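Long-range contact in hypothetical protein SA2161 (Staphylococcus aureus, PDB 1Y7R), which is of unknown function but, as a member of the GNAT family, probably transfers an acetyl group from acetyl-CoA to an unidentified acceptor: residues A38-T43 with E86-Y91. The protein carries 4 engineered substitutions. Sequence-based numbering, arbitrary orientation.
Sequences ALFTVT and EHIMKY
In the GNAT fold of this probable acetyltransferase, helix 80-95 packs on one face of the central sheet, and Phe40, Val42 and Leu39 of one strand and its bulged start meet His87, Ile88 and Tyr91 of that helix. Strand and helix segments run nearly antiparallel, at 156°, with axes 8.8 Å apart. The contact centres on Phe40 and Tyr91, whose side chains run alongside one another, oppositely directed. Their planes differ by 12°, yet the rings overlap little, because each ring receives the other residue's CB instead: Phe40 CB sits 3.6 Å from the centroid of the Tyr91 ring, and Tyr91 CB matches it over the Phe40 ring, a reciprocal pair of CH-pi contacts. In both residues CG is anti to the backbone N (chi1 174° in Phe40), directed toward the partner's segment. The far end of the Phe40 ring reaches the helix backbone, CZ lying 3.6 Å from His87 O, while CE2 packs against CA and CG1 of Ile88. Beyond the other end of the pair, Tyr91 OH comes within 3.5 Å of Leu39 CB, the two side chains crossing at about a right angle. In the conformer described, Val42 CG1 meets Ile88 CG1 and CG2 touches His87 CB. The imidazole turns from the strand, and its ND1 hydrogen-bonds to Tyr6 OH, whose ring also stacks edge-to-face with Phe40. Leu39 and Phe40 form a classic beta bulge opposite Val56 of strand 49-58, and Ile88 continues the apolar layer over Val56 and onto Ile66 and Ile69 of strand 63-71.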
# COMPACT_ATOMS: atom_id res chain seq x y z
N ALA A 38 1.54 -11.34 2.18
CA ALA A 38 1.49 -10.17 3.07
C ALA A 38 2.71 -10.24 3.98
O ALA A 38 3.16 -11.35 4.34
CB ALA A 38 0.23 -10.20 3.88
N LEU A 39 3.22 -9.08 4.41
CA LEU A 39 4.30 -9.09 5.41
C LEU A 39 3.82 -9.66 6.76
O LEU A 39 4.59 -10.31 7.49
CB LEU A 39 4.83 -7.70 5.63
CG LEU A 39 5.61 -7.12 4.46
CD1 LEU A 39 5.95 -5.65 4.76
CD2 LEU A 39 6.86 -7.97 4.16
N PHE A 40 2.55 -9.39 7.08
CA PHE A 40 2.00 -9.78 8.37
C PHE A 40 0.50 -9.94 8.23
O PHE A 40 -0.17 -9.15 7.55
CB PHE A 40 2.32 -8.66 9.38
CG PHE A 40 1.68 -8.85 10.73
CD1 PHE A 40 2.29 -9.67 11.69
CD2 PHE A 40 0.50 -8.16 11.06
CE1 PHE A 40 1.72 -9.83 12.98
CE2 PHE A 40 -0.08 -8.33 12.35
CZ PHE A 40 0.56 -9.16 13.30
N THR A 41 -0.04 -10.98 8.89
CA THR A 41 -1.48 -11.24 8.89
C THR A 41 -1.90 -11.62 10.29
O THR A 41 -1.26 -12.48 10.90
CB THR A 41 -1.85 -12.42 7.94
OG1 THR A 41 -1.38 -12.15 6.61
CG2 THR A 41 -3.37 -12.60 7.86
N VAL A 42 -2.96 -11.00 10.79
CA VAL A 42 -3.55 -11.41 12.09
C VAL A 42 -4.96 -11.89 11.84
O VAL A 42 -5.70 -11.30 11.05
CB VAL A 42 -3.72 -10.18 13.11
CG1 VAL A 42 -4.38 -8.93 12.52
CG2 VAL A 42 -4.41 -10.62 14.45
N THR A 43 -5.33 -12.98 12.50
CA THR A 43 -6.66 -13.57 12.40
C THR A 43 -7.19 -13.86 13.80
O THR A 43 -6.42 -14.21 14.71
CB THR A 43 -6.68 -14.87 11.54
OG1 THR A 43 -5.53 -15.66 11.84
CG2 THR A 43 -6.69 -14.50 10.00
N GLU A 86 -4.36 -3.43 17.16
CA GLU A 86 -3.32 -3.52 18.17
C GLU A 86 -2.22 -4.48 17.72
O GLU A 86 -1.03 -4.19 17.86
CB GLU A 86 -3.91 -3.97 19.53
CG GLU A 86 -4.74 -2.89 20.22
CD GLU A 86 -3.87 -1.78 20.88
OE1 GLU A 86 -2.67 -1.66 20.52
OE2 GLU A 86 -4.37 -1.06 21.76
N HIS A 87 -2.60 -5.61 17.16
CA HIS A 87 -1.58 -6.58 16.68
C HIS A 87 -0.83 -6.07 15.45
O HIS A 87 0.42 -6.19 15.36
CB HIS A 87 -2.23 -7.94 16.49
CG HIS A 87 -2.53 -8.62 17.79
ND1 HIS A 87 -1.62 -9.44 18.42
CD2 HIS A 87 -3.60 -8.53 18.62
CE1 HIS A 87 -2.14 -9.87 19.56
NE2 HIS A 87 -3.34 -9.33 19.71
N ILE A 88 -1.54 -5.41 14.54
CA ILE A 88 -0.89 -4.77 13.39
C ILE A 88 0.10 -3.69 13.83
O ILE A 88 1.24 -3.63 13.33
CB ILE A 88 -1.94 -4.22 12.40
CG1 ILE A 88 -2.62 -5.37 11.69
CG2 ILE A 88 -1.33 -3.24 11.41
CD1 ILE A 88 -3.73 -4.91 10.80
N MSE A 89 -0.31 -2.86 14.79
CA MSE A 89 0.56 -1.75 15.25
C MSE A 89 1.78 -2.27 15.99
O MSE A 89 2.86 -1.65 15.92
CB MSE A 89 -0.22 -0.74 16.09
CG MSE A 89 -1.26 0.07 15.31
SE MSE A 89 -0.59 0.86 13.61
CE MSE A 89 -0.96 -0.52 12.44
N LYS A 90 1.62 -3.38 16.71
CA LYS A 90 2.75 -4.13 17.26
C LYS A 90 3.78 -4.63 16.22
O LYS A 90 5.00 -4.46 16.41
CB LYS A 90 2.24 -5.25 18.16
CG LYS A 90 3.34 -6.04 18.82
CD LYS A 90 2.78 -6.94 19.92
CE LYS A 90 3.12 -6.34 21.27
NZ LYS A 90 3.20 -4.85 21.20
N TYR A 91 3.29 -5.23 15.14
CA TYR A 91 4.15 -5.65 14.03
C TYR A 91 4.91 -4.45 13.45
O TYR A 91 6.13 -4.47 13.30
CB TYR A 91 3.34 -6.37 12.94
CG TYR A 91 4.19 -6.51 11.72
CD1 TYR A 91 4.06 -5.62 10.67
CD2 TYR A 91 5.21 -7.46 11.67
CE1 TYR A 91 4.90 -5.70 9.55
CE2 TYR A 91 6.03 -7.56 10.55
CZ TYR A 91 5.88 -6.67 9.52
OH TYR A 91 6.69 -6.75 8.40